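PDB 3MKB: hemoglobin subunit alpha from Isurus oxyrinchus, which probably carries oxygen in the blood of the shortfin mako shark as the haem-bearing alpha chain of its tetrameric haemoglobin. Local coordinates for residues 64-69 with 126-131; 30-35 with 99-104; 81-86 with 133-138; 4-9 with 120-125. One frame throughout, in Å; residues are numbered along the deposited sequence.

Contact 1 of 4, residues 64-69 with 126-131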
loop_
_atom_site.group_PDB
_atom_site.type_symbol
_atom_site.label_atom_id
_atom_site.label_comp_id
_atom_site.label_asym_id
_atom_site.label_seq_id
_atom_site.Cartn_x
_atom_site.Cartn_y
_atom_site.Cartn_z
ATOM N N ARG A 64 -18.886 3.118 -16.622
ATOM C CA ARG A 64 -19.288 4.275 -17.481
ATOM C C ARG A 64 -18.351 5.435 -17.280
ATOM O O ARG A 64 -17.975 6.098 -18.283
ATOM C CB ARG A 64 -20.737 4.705 -17.307
ATOM C CG ARG A 64 -21.721 3.835 -18.131
ATOM C CD ARG A 64 -23.191 4.151 -17.693
ATOM N NE ARG A 64 -24.006 2.942 -17.797
ATOM C CZ ARG A 64 -24.526 2.289 -16.758
ATOM N NH1 ARG A 64 -25.246 1.181 -16.982
ATOM N NH2 ARG A 64 -24.368 2.764 -15.510
ATOM N N ALA A 65 -17.975 5.682 -16.011
ATOM C CA ALA A 65 -17.055 6.750 -15.652
ATOM C C ALA A 65 -15.621 6.526 -16.161
ATOM O O ALA A 65 -14.907 7.471 -16.585
ATOM C CB ALA A 65 -17.069 6.998 -14.111
ATOM N N VAL A 66 -15.153 5.282 -16.095
ATOM C CA VAL A 66 -13.867 4.985 -16.674
ATOM C C VAL A 66 -13.888 5.262 -18.169
ATOM O O VAL A 66 -12.922 5.837 -18.693
ATOM C CB VAL A 66 -13.372 3.519 -16.386
ATOM C CG1 VAL A 66 -12.101 3.228 -17.199
ATOM C CG2 VAL A 66 -13.068 3.403 -14.915
ATOM N N VAL A 67 -14.975 4.913 -18.830
ATOM C CA VAL A 67 -15.122 5.176 -20.244
ATOM C C VAL A 67 -15.014 6.656 -20.547
ATOM O O VAL A 67 -14.265 7.072 -21.411
ATOM C CB VAL A 67 -16.392 4.551 -20.799
ATOM C CG1 VAL A 67 -16.742 5.073 -22.213
ATOM C CG2 VAL A 67 -16.281 3.048 -20.792
ATOM N N SER A 68 -15.763 7.453 -19.812
ATOM C CA SER A 68 -15.630 8.914 -19.903
ATOM C C SER A 68 -14.266 9.502 -19.618
ATOM O O SER A 68 -13.821 10.404 -20.357
ATOM C CB SER A 68 -16.694 9.633 -19.107
ATOM O OG SER A 68 -17.904 9.467 -19.810
ATOM N N ALA A 69 -13.595 9.027 -18.556
ATOM C CA ALA A 69 -12.215 9.384 -18.340
ATOM C C ALA A 69 -11.354 9.115 -19.599
ATOM O O ALA A 69 -10.498 9.942 -19.973
ATOM C CB ALA A 69 -11.632 8.701 -17.091
ATOM N N LYS A 126 -2.201 2.622 -16.744
ATOM C CA LYS A 126 -1.899 4.053 -16.700
ATOM C C LYS A 126 -3.124 4.935 -16.614
ATOM O O LYS A 126 -3.131 5.884 -15.830
ATOM C CB LYS A 126 -1.028 4.506 -17.883
ATOM C CG LYS A 126 0.364 3.946 -17.770
ATOM C CD LYS A 126 1.171 4.211 -19.041
ATOM C CE LYS A 126 1.561 5.691 -19.109
ATOM N NZ LYS A 126 2.715 5.899 -20.051
ATOM N N LEU A 127 -4.128 4.662 -17.429
ATOM C CA LEU A 127 -5.441 5.302 -17.266
ATOM C C LEU A 127 -6.008 5.122 -15.839
ATOM O O LEU A 127 -6.375 6.096 -15.165
ATOM C CB LEU A 127 -6.438 4.801 -18.317
ATOM C CG LEU A 127 -7.888 5.330 -18.209
ATOM C CD1 LEU A 127 -7.953 6.860 -18.328
ATOM C CD2 LEU A 127 -8.871 4.616 -19.158
ATOM N N LEU A 128 -6.101 3.876 -15.369
ATOM C CA LEU A 128 -6.594 3.673 -13.971
ATOM C C LEU A 128 -5.822 4.408 -12.859
ATOM O O LEU A 128 -6.455 4.956 -11.933
ATOM C CB LEU A 128 -6.776 2.166 -13.644
ATOM C CG LEU A 128 -7.712 1.411 -14.609
ATOM C CD1 LEU A 128 -7.864 -0.109 -14.417
ATOM C CD2 LEU A 128 -9.103 2.064 -14.593
ATOM N N SER A 129 -4.486 4.468 -12.974
ATOM C CA SER A 129 -3.616 5.215 -12.027
ATOM C C SER A 129 -3.933 6.689 -12.003
ATOM O O SER A 129 -4.035 7.273 -10.924
ATOM C CB SER A 129 -2.112 5.033 -12.295
ATOM O OG SER A 129 -1.772 3.691 -12.044
ATOM N N ALA A 130 -4.102 7.279 -13.190
ATOM C CA ALA A 130 -4.520 8.690 -13.286
ATOM C C ALA A 130 -5.936 8.903 -12.703
ATOM O O ALA A 130 -6.226 9.918 -12.059
ATOM C CB ALA A 130 -4.466 9.124 -14.745
ATOM N N ILE A 131 -6.816 7.921 -12.887
ATOM C CA ILE A 131 -8.145 8.018 -12.325
ATOM C C ILE A 131 -8.018 7.963 -10.781
ATOM O O ILE A 131 -8.459 8.894 -10.112
ATOM C CB ILE A 131 -9.137 6.977 -12.906
ATOM C CG1 ILE A 131 -9.375 7.230 -14.412
ATOM C CG2 ILE A 131 -10.469 7.044 -12.169
ATOM C CD1 ILE A 131 -10.093 6.090 -15.113
#
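Apolar packing carries the whole of this contact, since no polar pair joins residues 64-69 to residues 126-131. Val66 carries most of it. Its CG1, anti to the backbone N (chi1 172°), comes up to Leu127 CD2 at 4.0 Å, and the same methyl lies 4.1 Å from Leu128 CD2. The other branch, Val66 CG2, meets Ile131 CD1 at 4.0 Å, so the valine fork touches three side chains from two successive turns of the partner helix. Val66 crosses Leu128 and Ile131 at about a right angle, but Leu127 obliquely. One turn on, the short side chain of Ala69 points at the partner, and its CB takes the tip of Ile131, with CD1 at 3.6 Å. Ile131 reaches it because CG1 is anti to its own carbonyl carbon and the chain then runs extended to CD1 (chi2 168°). Leu127 CD1 touches the same CB more loosely.

Charged groups stay at the margins: Lys126 NZ turns outward to the carbonyl of Ala1.

The segment axes pass 10.7 Å apart at 102°, a nearly perpendicular crossing of two helices. In globin nomenclature this is helix E against helix H, and Ala65 and Ile131 both border the haem, so the contact belongs to the hydrophobic interior of the globin fold beside its haem pocket.

Contact 2 of 4, residues 30-35 with 99-104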
loop_
_atom_site.group_PDB
_atom_site.type_symbol
_atom_site.label_atom_id
_atom_site.label_comp_id
_atom_site.label_asym_id
_atom_site.label_seq_id
_atom_site.Cartn_x
_atom_site.Cartn_y
_atom_site.Cartn_z
ATOM N N ALA A 30 -17.140 -7.440 -7.689
ATOM C CA ALA A 30 -17.211 -8.784 -7.050
ATOM C C ALA A 30 -15.784 -9.323 -6.719
ATOM O O ALA A 30 -15.533 -9.883 -5.641
ATOM C CB ALA A 30 -17.996 -9.780 -7.934
ATOM N N ARG A 31 -14.856 -9.130 -7.651
ATOM C CA ARG A 31 -13.420 -9.366 -7.380
ATOM C C ARG A 31 -12.895 -8.573 -6.202
ATOM O O ARG A 31 -12.296 -9.179 -5.325
ATOM C CB ARG A 31 -12.553 -9.134 -8.629
ATOM C CG ARG A 31 -12.923 -10.022 -9.829
ATOM C CD ARG A 31 -11.853 -9.916 -10.983
ATOM N NE ARG A 31 -12.372 -10.713 -12.077
ATOM C CZ ARG A 31 -12.364 -12.041 -12.122
ATOM N NH1 ARG A 31 -11.755 -12.742 -11.192
ATOM N NH2 ARG A 31 -12.932 -12.663 -13.139
ATOM N N LEU A 32 -13.115 -7.265 -6.153
ATOM C CA LEU A 32 -12.758 -6.461 -4.998
ATOM C C LEU A 32 -13.220 -7.072 -3.665
ATOM O O LEU A 32 -12.449 -7.243 -2.765
ATOM C CB LEU A 32 -13.292 -5.044 -5.138
ATOM C CG LEU A 32 -12.889 -4.009 -4.093
ATOM C CD1 LEU A 32 -11.424 -3.801 -3.987
ATOM C CD2 LEU A 32 -13.624 -2.688 -4.281
ATOM N N PHE A 33 -14.500 -7.386 -3.587
ATOM C CA PHE A 33 -15.130 -7.843 -2.340
ATOM C C PHE A 33 -14.597 -9.210 -1.930
ATOM O O PHE A 33 -14.428 -9.483 -0.721
ATOM C CB PHE A 33 -16.671 -7.872 -2.459
ATOM C CG PHE A 33 -17.300 -6.515 -2.739
ATOM C CD1 PHE A 33 -16.816 -5.361 -2.118
ATOM C CD2 PHE A 33 -18.395 -6.407 -3.606
ATOM C CE1 PHE A 33 -17.388 -4.093 -2.351
ATOM C CE2 PHE A 33 -18.960 -5.128 -3.881
ATOM C CZ PHE A 33 -18.472 -3.992 -3.215
ATOM N N ALA A 34 -14.343 -10.059 -2.910
ATOM C CA ALA A 34 -13.779 -11.396 -2.674
ATOM C C ALA A 34 -12.291 -11.336 -2.225
ATOM O O ALA A 34 -11.881 -11.988 -1.264
ATOM C CB ALA A 34 -13.951 -12.305 -4.006
ATOM N N THR A 35 -11.461 -10.529 -2.928
ATOM C CA THR A 35 -10.041 -10.496 -2.638
ATOM C C THR A 35 -9.684 -9.450 -1.569
ATOM O O THR A 35 -8.609 -9.522 -0.999
ATOM C CB THR A 35 -9.209 -10.127 -3.900
ATOM O OG1 THR A 35 -9.638 -8.823 -4.300
ATOM C CG2 THR A 35 -9.501 -11.100 -5.061
ATOM N N PRO A 99 -6.651 1.977 -5.829
ATOM C CA PRO A 99 -5.839 0.981 -6.572
ATOM C C PRO A 99 -6.202 -0.484 -6.389
ATOM O O PRO A 99 -5.942 -1.278 -7.303
ATOM C CB PRO A 99 -4.419 1.271 -6.122
ATOM C CG PRO A 99 -4.519 2.252 -4.984
ATOM C CD PRO A 99 -5.848 2.801 -4.895
ATOM N N MET A 100 -6.833 -0.881 -5.287
ATOM C CA MET A 100 -7.405 -2.297 -5.266
ATOM C C MET A 100 -8.462 -2.495 -6.360
ATOM O O MET A 100 -8.471 -3.507 -7.084
ATOM C CB MET A 100 -8.026 -2.640 -3.915
ATOM C CG MET A 100 -7.077 -2.750 -2.709
ATOM S SD MET A 100 -8.101 -2.570 -1.188
ATOM C CE MET A 100 -7.033 -3.324 0.031
ATOM N N LEU A 101 -9.364 -1.505 -6.532
ATOM C CA LEU A 101 -10.374 -1.668 -7.543
ATOM C C LEU A 101 -9.747 -1.709 -8.944
ATOM O O LEU A 101 -10.209 -2.477 -9.805
ATOM C CB LEU A 101 -11.475 -0.583 -7.460
ATOM C CG LEU A 101 -12.661 -0.681 -8.461
ATOM C CD1 LEU A 101 -13.283 -2.085 -8.605
ATOM C CD2 LEU A 101 -13.756 0.373 -8.135
ATOM N N SER A 102 -8.780 -0.820 -9.185
ATOM C CA SER A 102 -8.055 -0.823 -10.448
ATOM C C SER A 102 -7.536 -2.213 -10.863
ATOM O O SER A 102 -7.693 -2.657 -11.997
ATOM C CB SER A 102 -6.890 0.170 -10.385
ATOM O OG SER A 102 -7.409 1.473 -10.224
ATOM N N GLU A 103 -6.879 -2.892 -9.946
ATOM C CA GLU A 103 -6.339 -4.194 -10.257
ATOM C C GLU A 103 -7.430 -5.235 -10.551
ATOM O O GLU A 103 -7.276 -6.092 -11.438
ATOM C CB GLU A 103 -5.442 -4.648 -9.107
ATOM C CG GLU A 103 -4.646 -5.948 -9.457
ATOM C CD GLU A 103 -3.607 -5.766 -10.592
ATOM O OE1 GLU A 103 -3.216 -6.773 -11.218
ATOM O OE2 GLU A 103 -3.150 -4.627 -10.810
ATOM N N CYS A 104 -8.536 -5.142 -9.823
ATOM C CA CYS A 104 -9.726 -5.937 -10.091
ATOM C C CYS A 104 -10.351 -5.626 -11.475
ATOM O O CYS A 104 -10.814 -6.525 -12.100
ATOM C CB CYS A 104 -10.797 -5.748 -8.985
ATOM S SG CYS A 104 -10.233 -6.488 -7.484
#
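Leu32 lays its CD1 methyl against Met100, 3.6 Å from CB, the two side chains crossing at about a right angle. CG of Leu32 stands anti to the backbone N (chi1 -174°), which sends the branch across to the partner helix, where CD2 sits more loosely by Leu101 CB. The Cys104 sulfur is set against main chain rather than a side-chain tip, with SG 3.3 Å from Leu32 N, and it also lies 3.7 Å from Arg31 CB. The small side chain is consistent with a segment-axis separation of only 8.8 Å, helices B and G of the globin fold crossing at 118°.

Thr35, the last residue of helix 21-35, lies beside the sulfur. With OG1 in the crowded position between N and the carbonyl carbon, the hydroxyl donates to Arg31 O at 2.9 Å, from about 40° above the carbonyl plane. That oxygen also accepts from Thr35 N. Arg31 passes Cys104 O with its CD. The chemistry is therefore divided: packing around sulfur and methyls joins the helices, whereas the arginine charge is met in a salt bridge by Glu27 of the same chain, and an N-H of its guanidinium is hydrogen-bonded to Phe112 O of the beta subunit.

Contact 3 of 4, residues 81-86 with 133-138. With HEM (protoporphyrin IX containing Fe), chain E.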
loop_
_atom_site.group_PDB
_atom_site.type_symbol
_atom_site.label_atom_id
_atom_site.label_comp_id
_atom_site.label_asym_id
_atom_site.label_seq_id
_atom_site.Cartn_x
_atom_site.Cartn_y
_atom_site.Cartn_z
ATOM N N MET A 81 -13.262 16.093 -11.344
ATOM C CA MET A 81 -13.400 16.824 -10.082
ATOM C C MET A 81 -14.706 16.492 -9.355
ATOM O O MET A 81 -14.721 16.299 -8.126
ATOM C CB MET A 81 -13.177 18.336 -10.257
ATOM C CG MET A 81 -13.716 19.202 -9.113
ATOM S SD MET A 81 -12.955 20.831 -8.934
ATOM C CE MET A 81 -12.231 21.094 -10.580
ATOM N N VAL A 82 -15.792 16.405 -10.105
ATOM C CA VAL A 82 -17.081 16.047 -9.516
ATOM C C VAL A 82 -16.981 14.725 -8.739
ATOM O O VAL A 82 -17.461 14.592 -7.613
ATOM C CB VAL A 82 -18.192 15.978 -10.590
ATOM C CG1 VAL A 82 -19.338 15.078 -10.177
ATOM C CG2 VAL A 82 -18.676 17.358 -10.874
ATOM N N LEU A 83 -16.335 13.759 -9.350
ATOM C CA LEU A 83 -16.284 12.459 -8.745
ATOM C C LEU A 83 -15.327 12.418 -7.533
ATOM O O LEU A 83 -15.580 11.715 -6.535
ATOM C CB LEU A 83 -15.893 11.445 -9.823
ATOM C CG LEU A 83 -16.717 10.166 -9.844
ATOM C CD1 LEU A 83 -18.059 10.277 -9.063
ATOM C CD2 LEU A 83 -16.916 9.792 -11.299
ATOM N N ALA A 84 -14.227 13.145 -7.642
ATOM C CA ALA A 84 -13.294 13.324 -6.562
ATOM C C ALA A 84 -14.017 13.948 -5.341
ATOM O O ALA A 84 -13.811 13.532 -4.186
ATOM C CB ALA A 84 -12.183 14.239 -7.020
ATOM N N VAL A 85 -14.866 14.945 -5.592
ATOM C CA VAL A 85 -15.673 15.529 -4.488
ATOM C C VAL A 85 -16.691 14.576 -3.863
ATOM O O VAL A 85 -16.832 14.551 -2.656
ATOM C CB VAL A 85 -16.362 16.861 -4.897
ATOM C CG1 VAL A 85 -17.410 17.296 -3.833
ATOM C CG2 VAL A 85 -15.329 17.918 -5.081
ATOM N N THR A 86 -17.404 13.807 -4.664
ATOM C CA THR A 86 -18.347 12.840 -4.133
ATOM C C THR A 86 -17.634 11.753 -3.315
ATOM O O THR A 86 -18.044 11.474 -2.152
ATOM C CB THR A 86 -19.208 12.227 -5.257
ATOM O OG1 THR A 86 -19.965 13.305 -5.877
ATOM C CG2 THR A 86 -20.175 11.242 -4.683
ATOM N N SER A 133 -5.589 8.699 -8.946
ATOM C CA SER A 133 -4.984 9.931 -8.453
ATOM C C SER A 133 -6.032 11.048 -8.293
ATOM O O SER A 133 -6.211 11.637 -7.208
ATOM C CB SER A 133 -3.889 10.350 -9.406
ATOM O OG SER A 133 -3.324 11.565 -8.963
ATOM N N GLU A 134 -6.764 11.317 -9.355
ATOM C CA GLU A 134 -7.805 12.326 -9.286
ATOM C C GLU A 134 -8.876 12.031 -8.215
ATOM O O GLU A 134 -9.244 12.929 -7.460
ATOM C CB GLU A 134 -8.452 12.522 -10.659
ATOM C CG GLU A 134 -7.534 13.017 -11.802
ATOM C CD GLU A 134 -6.740 14.300 -11.515
ATOM O OE1 GLU A 134 -7.259 15.215 -10.813
ATOM O OE2 GLU A 134 -5.605 14.393 -12.041
ATOM N N LEU A 135 -9.377 10.796 -8.152
ATOM C CA LEU A 135 -10.368 10.411 -7.154
ATOM C C LEU A 135 -9.871 10.543 -5.695
ATOM O O LEU A 135 -10.685 10.769 -4.788
ATOM C CB LEU A 135 -10.869 8.989 -7.431
ATOM C CG LEU A 135 -12.159 8.749 -8.236
ATOM C CD1 LEU A 135 -12.539 9.840 -9.203
ATOM C CD2 LEU A 135 -12.066 7.432 -8.976
ATOM N N SER A 136 -8.550 10.427 -5.497
ATOM C CA SER A 136 -7.871 10.616 -4.191
ATOM C C SER A 136 -7.444 12.040 -3.887
ATOM O O SER A 136 -6.756 12.267 -2.883
ATOM C CB SER A 136 -6.597 9.757 -4.128
ATOM O OG SER A 136 -6.915 8.387 -4.373
ATOM N N SER A 137 -7.840 12.999 -4.719
ATOM C CA SER A 137 -7.227 14.340 -4.654
ATOM C C SER A 137 -7.968 15.422 -3.839
ATOM O O SER A 137 -7.432 16.505 -3.656
ATOM C CB SER A 137 -6.925 14.865 -6.064
ATOM O OG SER A 137 -8.100 15.369 -6.693
ATOM N N LYS A 138 -9.184 15.152 -3.383
ATOM C CA LYS A 138 -10.013 16.177 -2.722
ATOM C C LYS A 138 -10.455 15.735 -1.343
ATOM O O LYS A 138 -11.564 16.080 -0.878
ATOM C CB LYS A 138 -11.257 16.527 -3.564
ATOM C CG LYS A 138 -10.981 16.970 -5.022
ATOM C CD LYS A 138 -10.659 18.471 -5.146
ATOM C CE LYS A 138 -11.685 19.358 -4.417
ATOM N NZ LYS A 138 -12.118 20.576 -5.209
HETATM C CHA HEM E . -21.254 5.854 -6.033
HETATM C CHB HEM E . -17.983 6.063 -9.567
HETATM C CHC HEM E . -14.757 3.542 -6.887
HETATM C CHD HEM E . -17.842 3.686 -3.196
HETATM C C1A HEM E . -20.659 6.174 -7.233
HETATM C C2A HEM E . -21.233 6.922 -8.323
HETATM C C3A HEM E . -20.326 7.020 -9.318
HETATM C C4A HEM E . -19.155 6.269 -8.877
HETATM C CMA HEM E . -20.446 7.751 -10.708
HETATM C CAA HEM E . -22.611 7.593 -8.174
HETATM C CBA HEM E . -22.108 8.976 -7.641
HETATM C CGA HEM E . -23.160 10.038 -7.734
HETATM O O1A HEM E . -24.374 9.650 -7.735
HETATM O O2A HEM E . -22.810 11.256 -7.800
HETATM C C1B HEM E . -16.836 5.422 -9.132
HETATM C C2B HEM E . -15.595 5.344 -9.869
HETATM C C3B HEM E . -14.721 4.626 -9.146
HETATM C C4B HEM E . -15.355 4.255 -7.907
HETATM C CMB HEM E . -15.292 5.938 -11.273
HETATM C CAB HEM E . -13.247 4.286 -9.488
HETATM C CBB HEM E . -12.703 4.249 -10.717
HETATM C C1C HEM E . -15.282 3.326 -5.626
HETATM C C2C HEM E . -14.649 2.583 -4.533
HETATM C C3C HEM E . -15.512 2.586 -3.487
HETATM C C4C HEM E . -16.707 3.344 -3.902
HETATM C CMC HEM E . -13.256 1.908 -4.698
HETATM C CAC HEM E . -15.244 1.903 -2.118
HETATM C CBC HEM E . -14.496 0.763 -2.047
HETATM C C1D HEM E . -19.038 4.222 -3.675
HETATM C C2D HEM E . -20.256 4.193 -2.911
HETATM C C3D HEM E . -21.355 4.779 -3.749
HETATM C C4D HEM E . -20.660 5.213 -4.954
HETATM C CMD HEM E . -20.463 3.577 -1.498
HETATM C CAD HEM E . -22.849 4.917 -3.279
HETATM C CBD HEM E . -23.826 3.829 -3.824
HETATM C CGD HEM E . -23.765 2.421 -3.186
HETATM O O1D HEM E . -23.774 2.253 -1.916
HETATM O O2D HEM E . -23.715 1.405 -3.937
HETATM N NA HEM E . -19.417 5.796 -7.618
HETATM N NB HEM E . -16.657 4.737 -7.905
HETATM N NC HEM E . -16.492 3.759 -5.170
HETATM N ND HEM E . -19.301 4.838 -4.903
HETATM FE FE HEM E . -17.957 4.783 -6.433
HETATM O O HOH W 1 -10.936 13.236 -3.654
#
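Lys138 folds back over helix 81-91. Its CB lies 4.0 Å from Ala84 O, and CG settles on the methyl of the same residue, 3.6 Å from Ala84 CB. Bends at chi2 (-85°) and chi3 (-50°) then carry the chain past CD, so that CE meets Val85 CG2 at 4.0 Å. The ammonium ends beside a thioether, with NZ 3.8 Å from Met81 SD.

The backbone beneath this lysine is fixed by water 1, which accepts from Lys138 N at 2.6 Å and donates to the carbonyl oxygens of Ala84 and Leu135. It thereby bridges the two segments. Glu134 O accepts from both Ser137 N and Ser137 OG; the hydroxyl bond is 2.8 Å from OG to O and lies in the carbonyl plane, on a lone pair. Ala84 CB presses on that same Glu134 O at 3.2 Å, a tight fit.

Leu135 works at the inner side. Its CD1 packs on Leu83 CB, while CD2 stands 3.4 Å from CAB of the haem; Leu83 reaches the porphyrin methyl CMA with its own CD1.

This is the packing of the globin F helix against the H helix, on the F-helix side of the haem pocket. Helix 81-91 and the end of helix 118-135 lie side by side against the haem, Leu83 from one and Leu135 from the other touching it, and Leu135 also leans on Phe98 of helix 97-112.

Contact 4 of 4, residues 4-9 with 120-125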
loop_
_atom_site.group_PDB
_atom_site.type_symbol
_atom_site.label_atom_id
_atom_site.label_comp_id
_atom_site.label_asym_id
_atom_site.label_seq_id
_atom_site.Cartn_x
_atom_site.Cartn_y
_atom_site.Cartn_z
ATOM N N GLY A 4 0.855 7.875 -28.381
ATOM C CA GLY A 4 -0.117 7.593 -29.438
ATOM C C GLY A 4 -0.603 6.159 -29.418
ATOM O O GLY A 4 -1.786 5.917 -29.617
ATOM N N VAL A 5 0.301 5.215 -29.150
ATOM C CA VAL A 5 -0.043 3.786 -29.175
ATOM C C VAL A 5 -0.947 3.392 -27.973
ATOM O O VAL A 5 -1.874 2.595 -28.115
ATOM C CB VAL A 5 1.222 2.892 -29.260
ATOM C CG1 VAL A 5 0.862 1.435 -29.017
ATOM C CG2 VAL A 5 1.871 3.052 -30.622
ATOM N N GLU A 6 -0.692 4.018 -26.821
ATOM C CA GLU A 6 -1.560 3.834 -25.666
ATOM C C GLU A 6 -2.923 4.466 -25.872
ATOM O O GLU A 6 -3.933 3.853 -25.530
ATOM C CB GLU A 6 -0.879 4.346 -24.407
ATOM C CG GLU A 6 0.173 3.336 -23.915
ATOM C CD GLU A 6 1.101 3.915 -22.909
ATOM O OE1 GLU A 6 1.183 5.163 -22.855
ATOM O OE2 GLU A 6 1.768 3.122 -22.206
ATOM N N ARG A 7 -2.961 5.672 -26.452
ATOM C CA ARG A 7 -4.244 6.368 -26.681
ATOM C C ARG A 7 -5.133 5.531 -27.551
ATOM O O ARG A 7 -6.324 5.373 -27.284
ATOM C CB ARG A 7 -4.046 7.763 -27.279
ATOM C CG ARG A 7 -3.191 8.635 -26.364
ATOM C CD ARG A 7 -2.557 9.843 -27.116
ATOM N NE ARG A 7 -2.368 11.002 -26.238
ATOM C CZ ARG A 7 -3.345 11.845 -25.878
ATOM N NH1 ARG A 7 -4.607 11.674 -26.286
ATOM N NH2 ARG A 7 -3.058 12.857 -25.077
ATOM N N SER A 8 -4.552 4.966 -28.600
ATOM C CA SER A 8 -5.291 4.083 -29.470
ATOM C C SER A 8 -5.848 2.879 -28.674
ATOM O O SER A 8 -7.054 2.523 -28.758
ATOM C CB SER A 8 -4.393 3.626 -30.623
ATOM O OG SER A 8 -5.048 2.586 -31.365
ATOM N N THR A 9 -4.973 2.269 -27.889
ATOM C CA THR A 9 -5.335 1.062 -27.165
ATOM C C THR A 9 -6.423 1.326 -26.116
ATOM O O THR A 9 -7.330 0.519 -25.982
ATOM C CB THR A 9 -4.090 0.431 -26.521
ATOM O OG1 THR A 9 -3.340 -0.268 -27.539
ATOM C CG2 THR A 9 -4.483 -0.549 -25.391
ATOM N N THR A 120 -0.921 -3.526 -23.660
ATOM C CA THR A 120 -2.327 -3.103 -23.498
ATOM C C THR A 120 -2.657 -2.868 -22.014
ATOM O O THR A 120 -3.203 -1.854 -21.613
ATOM C CB THR A 120 -3.265 -4.207 -24.047
ATOM O OG1 THR A 120 -3.116 -4.247 -25.465
ATOM C CG2 THR A 120 -4.736 -3.939 -23.692
ATOM N N HIS A 121 -2.284 -3.853 -21.207
ATOM C CA HIS A 121 -2.385 -3.783 -19.753
ATOM C C HIS A 121 -1.672 -2.539 -19.210
ATOM O O HIS A 121 -2.201 -1.821 -18.342
ATOM C CB HIS A 121 -1.742 -5.094 -19.262
ATOM C CG HIS A 121 -1.649 -5.234 -17.777
ATOM N ND1 HIS A 121 -1.153 -6.378 -17.199
ATOM C CD2 HIS A 121 -1.956 -4.397 -16.756
ATOM C CE1 HIS A 121 -1.128 -6.233 -15.884
ATOM N NE2 HIS A 121 -1.609 -5.039 -15.592
ATOM N N CYS A 122 -0.468 -2.278 -19.725
ATOM C CA CYS A 122 0.294 -1.114 -19.290
ATOM C C CYS A 122 -0.539 0.134 -19.591
ATOM O O CYS A 122 -0.737 0.990 -18.728
ATOM C CB CYS A 122 1.707 -1.084 -19.931
ATOM S SG CYS A 122 2.584 0.278 -19.358
ATOM N N ALA A 123 -1.047 0.225 -20.806
ATOM C CA ALA A 123 -1.897 1.376 -21.201
ATOM C C ALA A 123 -3.098 1.619 -20.277
ATOM O O ALA A 123 -3.337 2.761 -19.812
ATOM C CB ALA A 123 -2.372 1.185 -22.596
ATOM N N VAL A 124 -3.858 0.560 -20.024
ATOM C CA VAL A 124 -5.051 0.670 -19.166
ATOM C C VAL A 124 -4.674 1.011 -17.733
ATOM O O VAL A 124 -5.266 1.922 -17.127
ATOM C CB VAL A 124 -5.926 -0.596 -19.197
ATOM C CG1 VAL A 124 -7.292 -0.342 -18.461
ATOM C CG2 VAL A 124 -6.159 -1.000 -20.628
ATOM N N ASP A 125 -3.702 0.280 -17.178
ATOM C CA ASP A 125 -3.207 0.584 -15.845
ATOM C C ASP A 125 -2.774 2.032 -15.689
ATOM O O ASP A 125 -3.008 2.629 -14.633
ATOM C CB ASP A 125 -2.044 -0.311 -15.436
ATOM C CG ASP A 125 -1.866 -0.365 -13.918
ATOM O OD1 ASP A 125 -2.864 -0.197 -13.179
ATOM O OD2 ASP A 125 -0.763 -0.694 -13.466
#
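The carboxylate of Glu6 is the flat group that enters this contact. OE2 approaches Cys122 SG to 4.1 Å and stands 4.2 Å from Ala123 CA, whereas OE1 belongs to a long, weak ion pair with Lys126 NZ. An extended chain (chi2 165°), with CG anti to the carbonyl carbon, puts the group there. A second flat group is the imidazole of His121, whose CB points away from helix 4-19: its ring meets that of Phe116 with planes about 20° apart, and ND1 is hydrogen-bonded to Arg30 NH1 of the beta subunit.

Between the helices the touching atoms are mostly carbon. Ala123 points its CB into the partner, where it receives the aliphatic part of Glu6, with Glu6 CG 3.6 Å away, and the methyl of Thr9, with CG2 at 3.9 Å. Thr9 CG2, anti to its backbone N, also meets Thr120 methyl to methyl, CG2 to CG2 at 3.8 Å, the two side chains crossing near a right angle. This rotation turns Thr9 OG1 back to its own helix, where it donates a weak hydrogen bond to Val5 O.

With only a methyl on Ala123, the CA atoms of Glu6 and Ala123 lie 5.1 Å apart. The axes are 9.0 Å apart and cross at 83°. Asp125 forms a salt bridge to Arg140 of the second alpha subunit. Helix 4-19, the globin A helix, thus lies across the first half of helix 118-135; Val124 of the latter touches Ile13 of the former and also Leu106 and Leu109 of helix 97-112.

Contacts 1, 3 and 4 share helix 118-135, met in order along its length by helices 4-19, 53-70 and 81-91. Contact 2 joins another pair, but touches contact 1 where Leu128 CD1 packs on Ser102 O. Contact 1 lies deepest, about 6 Å between its centre and that of the chain, and is purely aliphatic. Contact 2, also buried, adds sulfur against backbone. Contacts 3 and 4 lie further out, about 13 and 15 Å, and are only partly buried, with a bridging water and a folded lysine in one and a carboxylate in the other. Contacts 1, 2 and 3 border the haem; contacts 2 and 4 also face the beta subunit.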